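4'-phospho-dehydrooxetanocin synthase (Bacillus megaterium, PDB 5UL3) catalyses the cobalamin- and S-adenosylmethionine-dependent radical ring contraction of dAMP to an oxetane aldehyde, a step in oxetanocin A biosynthesis. Local coordinates at residues K391-V403 / W420-G434. Numbering follows the deposited sequence.
Sequences KIKFDFAARADSV and WHYCALAGADRIFIG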
ATOM      1  N   LYS A 391     -17.393  -7.596 -14.771  1.00 36.52           N
ATOM      2  CA  LYS A 391     -16.862  -8.032 -13.483  1.00 35.35           C
ATOM      3  C   LYS A 391     -15.476  -7.443 -13.246  1.00 35.18           C
ATOM      4  O   LYS A 391     -14.718  -7.163 -14.186  1.00 33.29           O
ATOM      5  CB  LYS A 391     -16.795  -9.562 -13.421  1.00 38.51           C
ATOM      6  CG  LYS A 391     -18.176 -10.237 -13.441  1.00 43.33           C
ATOM      7  CD  LYS A 391     -18.118 -11.703 -13.893  1.00 49.27           C
ATOM      8  CE  LYS A 391     -18.011 -12.674 -12.729  1.00 55.13           C
ATOM      9  NZ  LYS A 391     -19.175 -12.571 -11.787  1.00 57.53           N
ATOM     10  N   ILE A 392     -15.124  -7.278 -11.969  1.00 31.18           N
ATOM     11  CA  ILE A 392     -13.793  -6.818 -11.600  1.00 25.73           C
ATOM     12  C   ILE A 392     -13.200  -7.796 -10.596  1.00 29.80           C
ATOM     13  O   ILE A 392     -13.886  -8.663 -10.061  1.00 29.13           O
ATOM     14  CB  ILE A 392     -13.793  -5.395 -11.007  1.00 29.83           C
ATOM     15  CG1 ILE A 392     -14.345  -5.418  -9.582  1.00 30.93           C
ATOM     16  CG2 ILE A 392     -14.579  -4.415 -11.900  1.00 32.30           C
ATOM     17  CD1 ILE A 392     -13.864  -4.237  -8.752  1.00 31.72           C
ATOM     18  N   LYS A 393     -11.902  -7.650 -10.356  1.00 23.91           N
ATOM     19  CA  LYS A 393     -11.251  -8.308  -9.232  1.00 25.50           C
ATOM     20  C   LYS A 393     -10.628  -7.250  -8.329  1.00 28.82           C
ATOM     21  O   LYS A 393     -10.198  -6.191  -8.801  1.00 28.01           O
ATOM     22  CB  LYS A 393     -10.208  -9.301  -9.722  1.00 30.36           C
ATOM     23  CG  LYS A 393     -10.862 -10.403 -10.547  1.00 36.32           C
ATOM     24  CD  LYS A 393      -9.978 -11.607 -10.721  1.00 49.56           C
ATOM     25  CE  LYS A 393     -10.770 -12.784 -11.281  1.00 40.21           C
ATOM     26  NZ  LYS A 393     -11.706 -13.377 -10.283  1.00 46.90           N
ATOM     27  N   PHE A 394     -10.595  -7.513  -7.019  1.00 26.83           N
ATOM     28  CA  PHE A 394      -9.957  -6.537  -6.149  1.00 24.58           C
ATOM     29  C   PHE A 394      -9.308  -7.239  -4.963  1.00 22.30           C
ATOM     30  O   PHE A 394      -9.773  -8.289  -4.507  1.00 24.93           O
ATOM     31  CB  PHE A 394     -10.944  -5.431  -5.700  1.00 21.92           C
ATOM     32  CG  PHE A 394     -12.108  -5.900  -4.845  1.00 25.14           C
ATOM     33  CD1 PHE A 394     -13.245  -6.440  -5.430  1.00 28.13           C
ATOM     34  CD2 PHE A 394     -12.095  -5.718  -3.460  1.00 29.29           C
ATOM     35  CE1 PHE A 394     -14.346  -6.840  -4.656  1.00 27.57           C
ATOM     36  CE2 PHE A 394     -13.193  -6.111  -2.667  1.00 24.98           C
ATOM     37  CZ  PHE A 394     -14.322  -6.668  -3.274  1.00 27.01           C
ATOM     38  N   ASP A 395      -8.193  -6.675  -4.511  1.00 21.44           N
ATOM     39  CA  ASP A 395      -7.441  -7.178  -3.370  1.00 21.06           C
ATOM     40  C   ASP A 395      -7.568  -6.205  -2.198  1.00 22.56           C
ATOM     41  O   ASP A 395      -7.624  -4.994  -2.403  1.00 23.65           O
ATOM     42  CB  ASP A 395      -5.958  -7.329  -3.719  1.00 24.06           C
ATOM     43  CG  ASP A 395      -5.702  -8.340  -4.853  1.00 26.27           C
ATOM     44  OD1 ASP A 395      -6.651  -8.986  -5.352  1.00 27.36           O
ATOM     45  OD2 ASP A 395      -4.534  -8.453  -5.252  1.00 27.86           O
ATOM     46  N   PHE A 396      -7.563  -6.727  -0.969  1.00 23.64           N
ATOM     47  CA  PHE A 396      -7.503  -5.864   0.210  1.00 20.85           C
ATOM     48  C   PHE A 396      -6.922  -6.660   1.369  1.00 24.67           C
ATOM     49  O   PHE A 396      -6.703  -7.865   1.260  1.00 24.43           O
ATOM     50  CB  PHE A 396      -8.870  -5.277   0.574  1.00 21.07           C
ATOM     51  CG  PHE A 396      -9.931  -6.303   0.931  1.00 20.06           C
ATOM     52  CD1 PHE A 396     -10.091  -6.729   2.238  1.00 20.07           C
ATOM     53  CD2 PHE A 396     -10.816  -6.776  -0.036  1.00 26.96           C
ATOM     54  CE1 PHE A 396     -11.095  -7.653   2.573  1.00 26.01           C
ATOM     55  CE2 PHE A 396     -11.826  -7.681   0.289  1.00 26.40           C
ATOM     56  CZ  PHE A 396     -11.968  -8.116   1.593  1.00 27.79           C
ATOM     57  N   ALA A 397      -6.670  -5.967   2.481  1.00 20.49           N
ATOM     58  CA  ALA A 397      -6.105  -6.573   3.680  1.00 21.25           C
ATOM     59  C   ALA A 397      -7.133  -6.567   4.809  1.00 21.91           C
ATOM     60  O   ALA A 397      -8.012  -5.706   4.860  1.00 24.44           O
ATOM     61  CB  ALA A 397      -4.853  -5.828   4.144  1.00 25.04           C
ATOM     62  N   ALA A 398      -7.006  -7.533   5.715  1.00 24.48           N
ATOM     63  CA  ALA A 398      -7.948  -7.623   6.833  1.00 27.88           C
ATOM     64  C   ALA A 398      -7.305  -8.356   7.998  1.00 23.65           C
ATOM     65  O   ALA A 398      -6.420  -9.196   7.804  1.00 24.69           O
ATOM     66  CB  ALA A 398      -9.234  -8.350   6.424  1.00 26.63           C
ATOM     67  N   ARG A 399      -7.779  -8.047   9.217  1.00 22.35           N
ATOM     68  CA  ARG A 399      -7.382  -8.808  10.395  1.00 24.79           C
ATOM     69  C   ARG A 399      -8.152 -10.120  10.461  1.00 20.62           C
ATOM     70  O   ARG A 399      -9.290 -10.216   9.995  1.00 26.39           O
ATOM     71  CB  ARG A 399      -7.667  -8.041  11.702  1.00 28.61           C
ATOM     72  CG  ARG A 399      -7.410  -6.569  11.693  1.00 32.76           C
ATOM     73  CD  ARG A 399      -7.513  -5.982  13.130  1.00 32.89           C
ATOM     74  NE  ARG A 399      -8.772  -6.254  13.818  1.00 35.68           N
ATOM     75  CZ  ARG A 399      -9.826  -5.445  13.786  1.00 41.26           C
ATOM     76  NH1 ARG A 399     -10.930  -5.760  14.453  1.00 47.48           N
ATOM     77  NH2 ARG A 399      -9.784  -4.319  13.083  1.00 39.69           N
ATOM     78  N   ALA A 400      -7.543 -11.116  11.107  1.00 24.09           N
ATOM     79  CA  ALA A 400      -8.240 -12.387  11.297  1.00 25.15           C
ATOM     80  C   ALA A 400      -9.568 -12.192  12.017  1.00 28.28           C
ATOM     81  O   ALA A 400     -10.559 -12.853  11.679  1.00 23.50           O
ATOM     82  CB  ALA A 400      -7.369 -13.376  12.059  1.00 22.21           C
ATOM     83  N   ASP A 401      -9.621 -11.284  13.007  1.00 23.77           N
ATOM     84  CA  ASP A 401     -10.877 -11.095  13.731  1.00 28.74           C
ATOM     85  C   ASP A 401     -11.885 -10.239  12.973  1.00 31.14           C
ATOM     86  O   ASP A 401     -12.987 -10.000  13.485  1.00 30.08           O
ATOM     87  CB  ASP A 401     -10.622 -10.521  15.137  1.00 29.00           C
ATOM     88  CG  ASP A 401      -9.701  -9.304  15.142  1.00 39.09           C
ATOM     89  OD1 ASP A 401      -8.585  -9.372  14.585  1.00 39.68           O
ATOM     90  OD2 ASP A 401     -10.077  -8.296  15.767  1.00 38.79           O
ATOM     91  N   SER A 402     -11.546  -9.756  11.776  0.50 26.48           N
ATOM     92  CA  SER A 402     -12.575  -9.241  10.886  0.50 24.84           C
ATOM     93  C   SER A 402     -13.317 -10.361  10.173  0.50 22.70           C
ATOM     94  O   SER A 402     -14.309 -10.092   9.492  0.50 24.74           O
ATOM     95  CB  SER A 402     -11.980  -8.287   9.843  0.50 29.64           C
ATOM     96  OG  SER A 402     -11.408  -7.142  10.443  0.50 32.51           O
ATOM     97  N   VAL A 403     -12.847 -11.597  10.306  1.00 23.89           N
ATOM     98  CA  VAL A 403     -13.522 -12.766   9.754  1.00 22.54           C
ATOM     99  C   VAL A 403     -14.280 -13.514  10.842  1.00 21.57           C
ATOM    100  O   VAL A 403     -15.470 -13.797  10.701  1.00 29.09           O
ATOM    101  CB  VAL A 403     -12.502 -13.712   9.076  1.00 24.66           C
ATOM    102  CG1 VAL A 403     -13.229 -14.846   8.342  1.00 27.77           C
ATOM    103  CG2 VAL A 403     -11.587 -12.948   8.116  1.00 24.88           C
ATOM    104  N   TRP A 420     -18.376 -11.567   3.879  1.00 25.10           N
ATOM    105  CA  TRP A 420     -17.238 -12.082   3.127  1.00 25.43           C
ATOM    106  C   TRP A 420     -17.687 -12.797   1.856  1.00 26.86           C
ATOM    107  O   TRP A 420     -17.001 -12.731   0.825  1.00 24.83           O
ATOM    108  CB  TRP A 420     -16.411 -13.008   4.023  1.00 22.34           C
ATOM    109  CG  TRP A 420     -15.456 -12.253   4.894  1.00 26.77           C
ATOM    110  CD1 TRP A 420     -15.656 -11.842   6.202  1.00 30.05           C
ATOM    111  CD2 TRP A 420     -14.158 -11.777   4.519  1.00 25.46           C
ATOM    112  NE1 TRP A 420     -14.549 -11.156   6.652  1.00 24.98           N
ATOM    113  CE2 TRP A 420     -13.616 -11.103   5.640  1.00 26.75           C
ATOM    114  CE3 TRP A 420     -13.393 -11.859   3.342  1.00 25.74           C
ATOM    115  CZ2 TRP A 420     -12.346 -10.523   5.618  1.00 25.28           C
ATOM    116  CZ3 TRP A 420     -12.137 -11.273   3.326  1.00 25.58           C
ATOM    117  CH2 TRP A 420     -11.625 -10.615   4.460  1.00 25.96           C
ATOM    118  N   HIS A 421     -18.833 -13.476   1.904  1.00 24.63           N
ATOM    119  CA  HIS A 421     -19.358 -14.103   0.694  1.00 28.79           C
ATOM    120  C   HIS A 421     -19.676 -13.053  -0.356  1.00 28.38           C
ATOM    121  O   HIS A 421     -19.336 -13.224  -1.533  1.00 26.87           O
ATOM    122  CB  HIS A 421     -20.600 -14.935   1.011  1.00 29.82           C
ATOM    123  CG  HIS A 421     -21.153 -15.670  -0.174  1.00 30.33           C
ATOM    124  ND1 HIS A 421     -22.500 -15.708  -0.462  1.00 35.23           N
ATOM    125  CD2 HIS A 421     -20.541 -16.400  -1.138  1.00 37.77           C
ATOM    126  CE1 HIS A 421     -22.695 -16.422  -1.556  1.00 34.29           C
ATOM    127  NE2 HIS A 421     -21.525 -16.859  -1.983  1.00 32.42           N
ATOM    128  N   TYR A 422     -20.316 -11.951   0.052  1.00 26.63           N
ATOM    129  CA  TYR A 422     -20.568 -10.857  -0.881  1.00 28.93           C
ATOM    130  C   TYR A 422     -19.269 -10.315  -1.456  1.00 30.31           C
ATOM    131  O   TYR A 422     -19.218  -9.949  -2.636  1.00 26.88           O
ATOM    132  CB  TYR A 422     -21.351  -9.731  -0.199  1.00 23.07           C
ATOM    133  CG  TYR A 422     -22.853  -9.873  -0.368  1.00 31.54           C
ATOM    134  CD1 TYR A 422     -23.588 -10.659   0.492  1.00 32.33           C
ATOM    135  CD2 TYR A 422     -23.517  -9.257  -1.420  1.00 31.83           C
ATOM    136  CE1 TYR A 422     -24.953 -10.809   0.338  1.00 41.42           C
ATOM    137  CE2 TYR A 422     -24.889  -9.400  -1.588  1.00 39.97           C
ATOM    138  CZ  TYR A 422     -25.597 -10.179  -0.699  1.00 45.09           C
ATOM    139  OH  TYR A 422     -26.956 -10.339  -0.836  1.00 48.36           O
ATOM    140  N   CYS A 423     -18.215 -10.219  -0.633  1.00 23.60           N
ATOM    141  CA  CYS A 423     -16.918  -9.802  -1.163  1.00 23.39           C
ATOM    142  C   CYS A 423     -16.443 -10.762  -2.250  1.00 25.86           C
ATOM    143  O   CYS A 423     -15.992 -10.336  -3.318  1.00 25.15           O
ATOM    144  CB  CYS A 423     -15.882  -9.728  -0.051  1.00 26.32           C
ATOM    145  SG  CYS A 423     -16.142  -8.329   1.050  1.00 25.93           S
ATOM    146  N   ALA A 424     -16.538 -12.069  -1.993  1.00 26.92           N
ATOM    147  CA  ALA A 424     -16.145 -13.040  -3.012  1.00 26.66           C
ATOM    148  C   ALA A 424     -16.983 -12.885  -4.279  1.00 25.80           C
ATOM    149  O   ALA A 424     -16.447 -12.893  -5.400  1.00 27.89           O
ATOM    150  CB  ALA A 424     -16.261 -14.460  -2.459  1.00 27.45           C
ATOM    151  N   LEU A 425     -18.303 -12.763  -4.123  1.00 26.76           N
ATOM    152  CA  LEU A 425     -19.179 -12.607  -5.282  1.00 30.46           C
ATOM    153  C   LEU A 425     -18.796 -11.385  -6.101  1.00 36.79           C
ATOM    154  O   LEU A 425     -18.860 -11.410  -7.337  1.00 31.90           O
ATOM    155  CB  LEU A 425     -20.639 -12.497  -4.843  1.00 28.60           C
ATOM    156  CG  LEU A 425     -21.302 -13.742  -4.251  1.00 32.74           C
ATOM    157  CD1 LEU A 425     -22.713 -13.408  -3.794  1.00 31.89           C
ATOM    158  CD2 LEU A 425     -21.337 -14.848  -5.292  1.00 35.68           C
ATOM    159  N   ALA A 426     -18.399 -10.302  -5.433  1.00 24.98           N
ATOM    160  CA  ALA A 426     -18.114  -9.064  -6.148  1.00 26.27           C
ATOM    161  C   ALA A 426     -16.704  -9.012  -6.725  1.00 26.69           C
ATOM    162  O   ALA A 426     -16.367  -8.024  -7.387  1.00 25.54           O
ATOM    163  CB  ALA A 426     -18.334  -7.867  -5.223  1.00 27.84           C
ATOM    164  N   GLY A 427     -15.860 -10.007  -6.454  1.00 25.97           N
ATOM    165  CA  GLY A 427     -14.538 -10.022  -7.049  1.00 28.16           C
ATOM    166  C   GLY A 427     -13.341 -10.005  -6.124  1.00 27.33           C
ATOM    167  O   GLY A 427     -12.205  -9.884  -6.602  1.00 26.97           O
ATOM    168  N   ALA A 428     -13.557 -10.130  -4.812  1.00 27.43           N
ATOM    169  CA  ALA A 428     -12.431 -10.235  -3.890  1.00 21.60           C
ATOM    170  C   ALA A 428     -11.532 -11.386  -4.328  1.00 29.87           C
ATOM    171  O   ALA A 428     -11.999 -12.505  -4.542  1.00 28.71           O
ATOM    172  CB  ALA A 428     -12.929 -10.453  -2.459  1.00 24.65           C
ATOM    173  N   ASP A 429     -10.245 -11.093  -4.490  1.00 24.34           N
ATOM    174  CA  ASP A 429      -9.326 -12.015  -5.155  1.00 21.61           C
ATOM    175  C   ASP A 429      -8.201 -12.447  -4.227  1.00 25.58           C
ATOM    176  O   ASP A 429      -8.338 -13.452  -3.524  1.00 33.49           O
ATOM    177  CB  ASP A 429      -8.771 -11.350  -6.414  1.00 24.10           C
ATOM    178  CG  ASP A 429      -7.902 -12.284  -7.236  1.00 32.88           C
ATOM    179  OD1 ASP A 429      -8.073 -13.515  -7.126  1.00 33.08           O
ATOM    180  OD2 ASP A 429      -7.033 -11.776  -7.955  1.00 29.44           O
ATOM    181  N   ARG A 430      -7.076 -11.722  -4.224  1.00 24.29           N
ATOM    182  CA  ARG A 430      -5.955 -12.040  -3.343  1.00 27.92           C
ATOM    183  C   ARG A 430      -6.079 -11.171  -2.091  1.00 34.10           C
ATOM    184  O   ARG A 430      -5.724  -9.990  -2.107  1.00 31.27           O
ATOM    185  CB  ARG A 430      -4.621 -11.835  -4.049  1.00 32.27           C
ATOM    186  CG  ARG A 430      -4.188 -13.102  -4.798  1.00 52.90           C
ATOM    187  CD  ARG A 430      -2.915 -12.929  -5.594  1.00 53.37           C
ATOM    188  NE  ARG A 430      -3.223 -12.399  -6.906  1.00 55.95           N
ATOM    189  CZ  ARG A 430      -3.367 -13.136  -8.002  1.00 61.81           C
ATOM    190  NH1 ARG A 430      -3.666 -12.542  -9.145  1.00 43.29           N
ATOM    191  NH2 ARG A 430      -3.199 -14.452  -7.959  1.00 63.87           N
ATOM    192  N   ILE A 431      -6.583 -11.763  -0.998  1.00 20.97           N
ATOM    193  CA  ILE A 431      -6.791 -11.046   0.263  1.00 19.95           C
ATOM    194  C   ILE A 431      -5.635 -11.367   1.207  1.00 26.57           C
ATOM    195  O   ILE A 431      -5.210 -12.533   1.326  1.00 25.17           O
ATOM    196  CB  ILE A 431      -8.160 -11.406   0.895  1.00 24.21           C
ATOM    197  CG1 ILE A 431      -9.337 -10.628   0.288  1.00 31.37           C
ATOM    198  CG2 ILE A 431      -8.182 -11.107   2.388  1.00 24.39           C
ATOM    199  CD1 ILE A 431      -9.141 -10.007  -1.078  1.00 27.16           C
ATOM    200  N   PHE A 432      -5.108 -10.328   1.876  1.00 22.57           N
ATOM    201  CA  PHE A 432      -4.008 -10.465   2.826  1.00 21.65           C
ATOM    202  C   PHE A 432      -4.604 -10.468   4.230  1.00 23.79           C
ATOM    203  O   PHE A 432      -5.323  -9.535   4.585  1.00 25.16           O
ATOM    204  CB  PHE A 432      -3.021  -9.298   2.691  1.00 26.04           C
ATOM    205  CG  PHE A 432      -1.885  -9.336   3.668  1.00 26.24           C
ATOM    206  CD1 PHE A 432      -1.996  -8.713   4.914  1.00 26.53           C
ATOM    207  CD2 PHE A 432      -0.692  -9.963   3.351  1.00 27.23           C
ATOM    208  CE1 PHE A 432      -0.945  -8.754   5.822  1.00 30.92           C
ATOM    209  CE2 PHE A 432       0.363 -10.006   4.251  1.00 30.84           C
ATOM    210  CZ  PHE A 432       0.239  -9.397   5.488  1.00 29.45           C
ATOM    211  N   ILE A 433      -4.298 -11.491   5.026  1.00 25.11           N
ATOM    212  CA  ILE A 433      -4.764 -11.547   6.419  1.00 22.73           C
ATOM    213  C   ILE A 433      -3.537 -11.439   7.311  1.00 22.26           C
ATOM    214  O   ILE A 433      -2.609 -12.252   7.199  1.00 22.21           O
ATOM    215  CB  ILE A 433      -5.537 -12.834   6.735  1.00 25.37           C
ATOM    216  CG1 ILE A 433      -6.674 -13.069   5.746  1.00 28.49           C
ATOM    217  CG2 ILE A 433      -6.054 -12.791   8.219  1.00 24.83           C
ATOM    218  CD1 ILE A 433      -7.863 -12.191   5.946  1.00 28.98           C
ATOM    219  N   GLY A 434      -3.516 -10.427   8.174  1.00 24.07           N
ATOM    220  CA  GLY A 434      -2.401 -10.231   9.083  1.00 25.73           C
ATOM    221  C   GLY A 434      -2.389 -11.197  10.254  1.00 29.30           C
ATOM    222  O   GLY A 434      -2.549 -10.790  11.408  1.00 27.20           O
TER
HETATM  223  O   HOH W   1     -18.065 -10.487  -9.777  1.00 38.37           O
HETATM  224  O   HOH W   2     -17.216  -7.652  -9.988  1.00 30.49           O
HETATM  225  O   HOH W   3      -5.177 -10.527  12.739  1.00 31.56           O
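Ala397 and Ala398 pair in parallel with Phe432 and Ile433, Phe432 N bonding to Phe396 O (3.0 Å), Ala398 N to Phe432 O (2.8 Å) and Gly434 N to Ala398 O (3.2 Å), whereas nearer Lys393 the register is shifted by one residue and Phe394 bridges Ala428 through Gly427 O and Asp429 N. At the shift a side chain, not a main-chain carbonyl, accepts from Arg430 N: Asp395 OD1, 3.0 Å away, is met from well above the carboxylate plane; Phe396 N, buried here, has no partner in the model. Asp429 lies alongside that carboxylate; Asp429 OD2 is hydrogen-bonded to His357, which probably eases the closeness of two acids. This is a right-handed beta-alpha-beta crossover of the partial TIM barrel of the radical SAM domain, strand 393-398 running through helix 410-426 to strand 432-436. Gly427, with positive phi, ends the helix in a Schellman motif, Gly427 N bonding to Ala424 O and Ala428 N to Cys423 O. Phe396 CG lies between its backbone N and carbonyl carbon (chi1 62°), turning the ring back toward Ile431 CG1, over one face, and Trp420, met obliquely with planes at 33°. A nearly straight bond (175°) from NE1 to Ser402 O, in the ring plane, fixes the indole, while Val403 CG2 presses on one face, 3.6 Å from Trp420 CZ2. Beyond Ala398, Arg399 touches the iron-sulfur cluster and grips Asp401 side-on, NE and NH1 both bonding to OD2, while NH2 is salt-bridged to Glu364.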